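Local coordinates for protein pyruvate carboxylase n-terminal domain (Aquifex aeolicus, PDB 1ULZ) that forms the biotin carboxylase part of pyruvate carboxylase, an ATP-grasp family enzyme unit that opens with a Rossmann-like N-terminal domain, at residues Asp54-Ile66 against Gly82-Cys94. The protein carries 1 engineered substitution. Numbering follows the deposited sequence.
Sequences DPLDTYLNKQRII and GFLAENAEFAKMC
F83 lies against Y59 in an offset stack, ring centroids 5.0 Å apart and planes inclined by 21°, where the 82-87 turn packs on the short helix 57-60 in the Rossmann-like N-terminal domain of the biotin carboxylase unit. Y59 CB sits over the centre of the F83 face in a CH-pi contact, while CD2 of L60 and of L56 come to the edge of the same ring. Next to it L84, held in a type II' turn from G82 to A85, presses its CG against Y59 O and meets I65 tip to tip, CD1 to CD1. The CD1 of L84 also covers the centre of one face of F90; C94 SG lies over the rim of the opposite face, so this ring is sandwiched between side chains of its own segment while its edge meets K62 O. Beyond the turn, helices 62-66 and 88-94, which precede and follow strand 76-78 of the parallel sheet, run in roughly the same direction, crossing at -33° with axes 10.4 Å apart. Y59 and I65 also touch strand 28-32, F90 and C94 strand 100-101. The K62 chain runs antiparallel to the F90 side chain, its CD 3.7 Å from F90 CB, then bends at chi3 and chi4 to bring CE beside the E89 carboxylate. The resulting salt bridge is long, 3.9 Å from K62 NZ to E89 OE2, and a water bound by K62 NZ and N87 ND2 supplements it, with a weak bond to E89 OE2. N87 is also the N-cap of its helix, OD1 accepting from F90 N as N61 OD1 does from R64 N. Farther along, M93 bends its thioether over K62, SD near CE, and I66 CD1 pushes to 3.3 Å from M93 CB, tighter than normal carbon contact.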
loop_
_atom_site.group_PDB
_atom_site.type_symbol
_atom_site.label_atom_id
_atom_site.label_comp_id
_atom_site.label_asym_id
_atom_site.label_seq_id
_atom_site.Cartn_x
_atom_site.Cartn_y
_atom_site.Cartn_z
ATOM N N ASP A 54 -16.465 23.306 23.462
ATOM C CA ASP A 54 -16.788 21.918 23.774
ATOM C C ASP A 54 -16.339 21.078 22.573
ATOM O O ASP A 54 -16.215 21.593 21.463
ATOM C CB ASP A 54 -18.290 21.739 24.081
ATOM C CG ASP A 54 -19.176 21.878 22.859
ATOM O OD1 ASP A 54 -18.995 21.103 21.894
ATOM O OD2 ASP A 54 -20.070 22.754 22.869
ATOM N N PRO A 55 -16.066 19.781 22.786
ATOM C CA PRO A 55 -15.614 18.851 21.738
ATOM C C PRO A 55 -16.294 18.912 20.367
ATOM O O PRO A 55 -15.626 18.771 19.342
ATOM C CB PRO A 55 -15.763 17.487 22.402
ATOM C CG PRO A 55 -15.397 17.797 23.828
ATOM C CD PRO A 55 -16.179 19.085 24.080
ATOM N N LEU A 56 -17.607 19.115 20.345
ATOM C CA LEU A 56 -18.337 19.179 19.081
ATOM C C LEU A 56 -18.349 20.575 18.474
ATOM O O LEU A 56 -18.260 20.724 17.251
ATOM C CB LEU A 56 -19.777 18.697 19.271
ATOM C CG LEU A 56 -19.922 17.220 19.633
ATOM C CD1 LEU A 56 -21.402 16.860 19.760
ATOM C CD2 LEU A 56 -19.252 16.375 18.559
ATOM N N ASP A 57 -18.454 21.593 19.326
ATOM C CA ASP A 57 -18.476 22.980 18.872
ATOM C C ASP A 57 -17.206 23.340 18.109
ATOM O O ASP A 57 -17.208 24.255 17.277
ATOM C CB ASP A 57 -18.650 23.923 20.064
ATOM C CG ASP A 57 -18.464 25.384 19.683
ATOM O OD1 ASP A 57 -17.409 25.964 20.019
ATOM O OD2 ASP A 57 -19.370 25.949 19.031
ATOM N N THR A 58 -16.123 22.626 18.408
ATOM C CA THR A 58 -14.841 22.835 17.743
ATOM C C THR A 58 -14.988 22.702 16.228
ATOM O O THR A 58 -14.453 23.511 15.466
ATOM C CB THR A 58 -13.794 21.784 18.193
ATOM O OG1 THR A 58 -13.370 22.058 19.536
ATOM C CG2 THR A 58 -12.585 21.803 17.258
ATOM N N TYR A 59 -15.724 21.678 15.801
ATOM C CA TYR A 59 -15.912 21.407 14.377
ATOM C C TYR A 59 -17.260 21.837 13.794
ATOM O O TYR A 59 -17.469 21.720 12.593
ATOM C CB TYR A 59 -15.708 19.905 14.102
ATOM C CG TYR A 59 -14.408 19.352 14.653
ATOM C CD1 TYR A 59 -14.338 18.844 15.945
ATOM C CD2 TYR A 59 -13.233 19.417 13.912
ATOM C CE1 TYR A 59 -13.131 18.427 16.491
ATOM C CE2 TYR A 59 -12.024 19.006 14.449
ATOM C CZ TYR A 59 -11.979 18.516 15.742
ATOM O OH TYR A 59 -10.770 18.164 16.299
ATOM N N LEU A 60 -18.168 22.342 14.626
ATOM C CA LEU A 60 -19.485 22.728 14.122
ATOM C C LEU A 60 -19.792 24.214 14.143
ATOM O O LEU A 60 -20.856 24.631 13.679
ATOM C CB LEU A 60 -20.586 21.988 14.889
ATOM C CG LEU A 60 -20.590 20.460 14.815
ATOM C CD1 LEU A 60 -21.733 19.916 15.661
ATOM C CD2 LEU A 60 -20.738 20.007 13.360
ATOM N N ASN A 61 -18.886 25.019 14.685
ATOM C CA ASN A 61 -19.131 26.452 14.734
ATOM C C ASN A 61 -18.739 27.068 13.400
ATOM O O ASN A 61 -17.576 27.390 13.156
ATOM C CB ASN A 61 -18.342 27.099 15.872
ATOM C CG ASN A 61 -18.835 28.495 16.185
ATOM O OD1 ASN A 61 -18.879 29.354 15.308
ATOM N ND2 ASN A 61 -19.219 28.727 17.440
ATOM N N LYS A 62 -19.737 27.224 12.540
ATOM C CA LYS A 62 -19.548 27.764 11.200
ATOM C C LYS A 62 -18.783 29.086 11.087
ATOM O O LYS A 62 -17.813 29.189 10.330
ATOM C CB LYS A 62 -20.915 27.903 10.513
ATOM C CG LYS A 62 -21.641 26.582 10.301
ATOM C CD LYS A 62 -22.898 26.756 9.446
ATOM C CE LYS A 62 -23.923 27.646 10.130
ATOM N NZ LYS A 62 -24.437 27.006 11.378
ATOM N N GLN A 63 -19.209 30.093 11.838
ATOM C CA GLN A 63 -18.568 31.400 11.766
ATOM C C GLN A 63 -17.148 31.448 12.322
ATOM O O GLN A 63 -16.279 32.100 11.749
ATOM C CB GLN A 63 -19.432 32.446 12.474
ATOM C CG GLN A 63 -18.951 33.857 12.245
ATOM C CD GLN A 63 -18.910 34.198 10.769
ATOM O OE1 GLN A 63 -19.888 33.982 10.053
ATOM N NE2 GLN A 63 -17.782 34.736 10.306
ATOM N N ARG A 64 -16.905 30.770 13.437
ATOM C CA ARG A 64 -15.564 30.775 14.017
ATOM C C ARG A 64 -14.551 30.173 13.046
ATOM O O ARG A 64 -13.436 30.682 12.891
ATOM C CB ARG A 64 -15.534 29.983 15.326
ATOM C CG ARG A 64 -14.189 30.062 16.024
ATOM C CD ARG A 64 -14.145 29.241 17.301
ATOM N NE ARG A 64 -15.003 29.790 18.344
ATOM C CZ ARG A 64 -16.001 29.121 18.909
ATOM N NH1 ARG A 64 -16.737 29.692 19.856
ATOM N NH2 ARG A 64 -16.263 27.878 18.523
ATOM N N ILE A 65 -14.951 29.089 12.391
ATOM C CA ILE A 65 -14.081 28.407 11.443
ATOM C C ILE A 65 -13.808 29.277 10.220
ATOM O O ILE A 65 -12.671 29.360 9.748
ATOM C CB ILE A 65 -14.690 27.046 11.036
ATOM C CG1 ILE A 65 -14.594 26.082 12.225
ATOM C CG2 ILE A 65 -13.967 26.479 9.817
ATOM C CD1 ILE A 65 -15.386 24.808 12.063
ATOM N N ILE A 66 -14.844 29.932 9.706
ATOM C CA ILE A 66 -14.677 30.820 8.560
ATOM C C ILE A 66 -13.749 31.966 8.961
ATOM O O ILE A 66 -12.817 32.311 8.233
ATOM C CB ILE A 66 -16.045 31.378 8.080
ATOM C CG1 ILE A 66 -16.770 30.307 7.259
ATOM C CG2 ILE A 66 -15.846 32.646 7.265
ATOM C CD1 ILE A 66 -18.140 30.716 6.766
ATOM N N GLY A 82 -18.907 13.969 7.566
ATOM C CA GLY A 82 -19.545 14.237 8.837
ATOM C C GLY A 82 -19.400 15.710 9.173
ATOM O O GLY A 82 -18.933 16.493 8.347
ATOM N N PHE A 83 -19.787 16.088 10.386
ATOM C CA PHE A 83 -19.713 17.480 10.827
ATOM C C PHE A 83 -20.361 18.468 9.856
ATOM O O PHE A 83 -21.555 18.375 9.592
ATOM C CB PHE A 83 -18.263 17.882 11.098
ATOM C CG PHE A 83 -17.634 17.129 12.239
ATOM C CD1 PHE A 83 -18.248 17.093 13.485
ATOM C CD2 PHE A 83 -16.435 16.453 12.069
ATOM C CE1 PHE A 83 -17.678 16.397 14.543
ATOM C CE2 PHE A 83 -15.858 15.754 13.122
ATOM C CZ PHE A 83 -16.481 15.727 14.360
ATOM N N LEU A 84 -19.585 19.409 9.326
ATOM C CA LEU A 84 -20.132 20.411 8.405
ATOM C C LEU A 84 -20.014 20.036 6.928
ATOM O O LEU A 84 -20.282 20.869 6.061
ATOM C CB LEU A 84 -19.442 21.760 8.619
ATOM C CG LEU A 84 -19.482 22.398 10.010
ATOM C CD1 LEU A 84 -18.641 23.662 9.999
ATOM C CD2 LEU A 84 -20.917 22.708 10.404
ATOM N N ALA A 85 -19.632 18.789 6.648
ATOM C CA ALA A 85 -19.447 18.317 5.272
ATOM C C ALA A 85 -20.646 18.515 4.356
ATOM O O ALA A 85 -20.496 18.944 3.213
ATOM C CB ALA A 85 -19.054 16.844 5.275
ATOM N N GLU A 86 -21.833 18.193 4.853
ATOM C CA GLU A 86 -23.036 18.329 4.052
ATOM C C GLU A 86 -23.954 19.419 4.581
ATOM O O GLU A 86 -25.170 19.312 4.495
ATOM C CB GLU A 86 -23.768 16.987 3.986
ATOM C CG GLU A 86 -22.887 15.857 3.451
ATOM C CD GLU A 86 -23.601 14.524 3.410
ATOM O OE1 GLU A 86 -24.368 14.289 2.455
ATOM O OE2 GLU A 86 -23.403 13.710 4.336
ATOM N N ASN A 87 -23.351 20.469 5.122
ATOM C CA ASN A 87 -24.085 21.610 5.656
ATOM C C ASN A 87 -24.136 22.662 4.546
ATOM O O ASN A 87 -23.178 23.413 4.350
ATOM C CB ASN A 87 -23.348 22.169 6.876
ATOM C CG ASN A 87 -24.134 23.241 7.596
ATOM O OD1 ASN A 87 -24.516 24.254 7.007
ATOM N ND2 ASN A 87 -24.374 23.030 8.884
ATOM N N ALA A 88 -25.250 22.710 3.818
ATOM C CA ALA A 88 -25.395 23.659 2.713
ATOM C C ALA A 88 -25.166 25.096 3.159
ATOM O O ALA A 88 -24.612 25.900 2.415
ATOM C CB ALA A 88 -26.776 23.518 2.068
ATOM N N GLU A 89 -25.575 25.415 4.381
ATOM C CA GLU A 89 -25.407 26.765 4.914
ATOM C C GLU A 89 -23.931 27.143 5.041
ATOM O O GLU A 89 -23.519 28.228 4.627
ATOM C CB GLU A 89 -26.091 26.873 6.284
ATOM C CG GLU A 89 -26.185 28.283 6.826
ATOM C CD GLU A 89 -26.863 28.350 8.195
ATOM O OE1 GLU A 89 -26.990 29.471 8.732
ATOM O OE2 GLU A 89 -27.265 27.288 8.733
ATOM N N PHE A 90 -23.139 26.248 5.623
ATOM C CA PHE A 90 -21.713 26.495 5.794
ATOM C C PHE A 90 -21.057 26.699 4.434
ATOM O O PHE A 90 -20.263 27.619 4.247
ATOM C CB PHE A 90 -21.054 25.315 6.523
ATOM C CG PHE A 90 -19.574 25.481 6.735
ATOM C CD1 PHE A 90 -19.074 26.593 7.400
ATOM C CD2 PHE A 90 -18.682 24.524 6.268
ATOM C CE1 PHE A 90 -17.710 26.746 7.593
ATOM C CE2 PHE A 90 -17.318 24.669 6.457
ATOM C CZ PHE A 90 -16.827 25.777 7.116
ATOM N N ALA A 91 -21.398 25.833 3.483
ATOM C CA ALA A 91 -20.848 25.927 2.137
ATOM C C ALA A 91 -21.178 27.295 1.536
ATOM O O ALA A 91 -20.337 27.915 0.885
ATOM C CB ALA A 91 -21.414 24.812 1.262
ATOM N N LYS A 92 -22.402 27.762 1.767
ATOM C CA LYS A 92 -22.837 29.061 1.253
ATOM C C LYS A 92 -22.010 30.172 1.909
ATOM O O LYS A 92 -21.480 31.058 1.232
ATOM C CB LYS A 92 -24.328 29.257 1.547
ATOM C CG LYS A 92 -24.949 30.542 1.014
ATOM C CD LYS A 92 -26.456 30.547 1.288
ATOM C CE LYS A 92 -27.137 31.848 0.842
ATOM N NZ LYS A 92 -26.658 33.029 1.627
ATOM N N MET A 93 -21.887 30.109 3.230
ATOM C CA MET A 93 -21.115 31.105 3.961
ATOM C C MET A 93 -19.667 31.172 3.461
ATOM O O MET A 93 -19.104 32.258 3.321
ATOM C CB MET A 93 -21.163 30.795 5.458
ATOM C CG MET A 93 -22.525 31.047 6.092
ATOM S SD MET A 93 -22.718 30.258 7.715
ATOM C CE MET A 93 -21.564 31.233 8.711
ATOM N N CYS A 94 -19.069 30.016 3.177
ATOM C CA CYS A 94 -17.695 29.983 2.680
ATOM C C CYS A 94 -17.580 30.766 1.375
ATOM O O CYS A 94 -16.681 31.595 1.207
ATOM C CB CYS A 94 -17.243 28.537 2.438
ATOM S SG CYS A 94 -16.793 27.620 3.933
HETATM O O HOH W 1 -25.826 24.919 10.568
#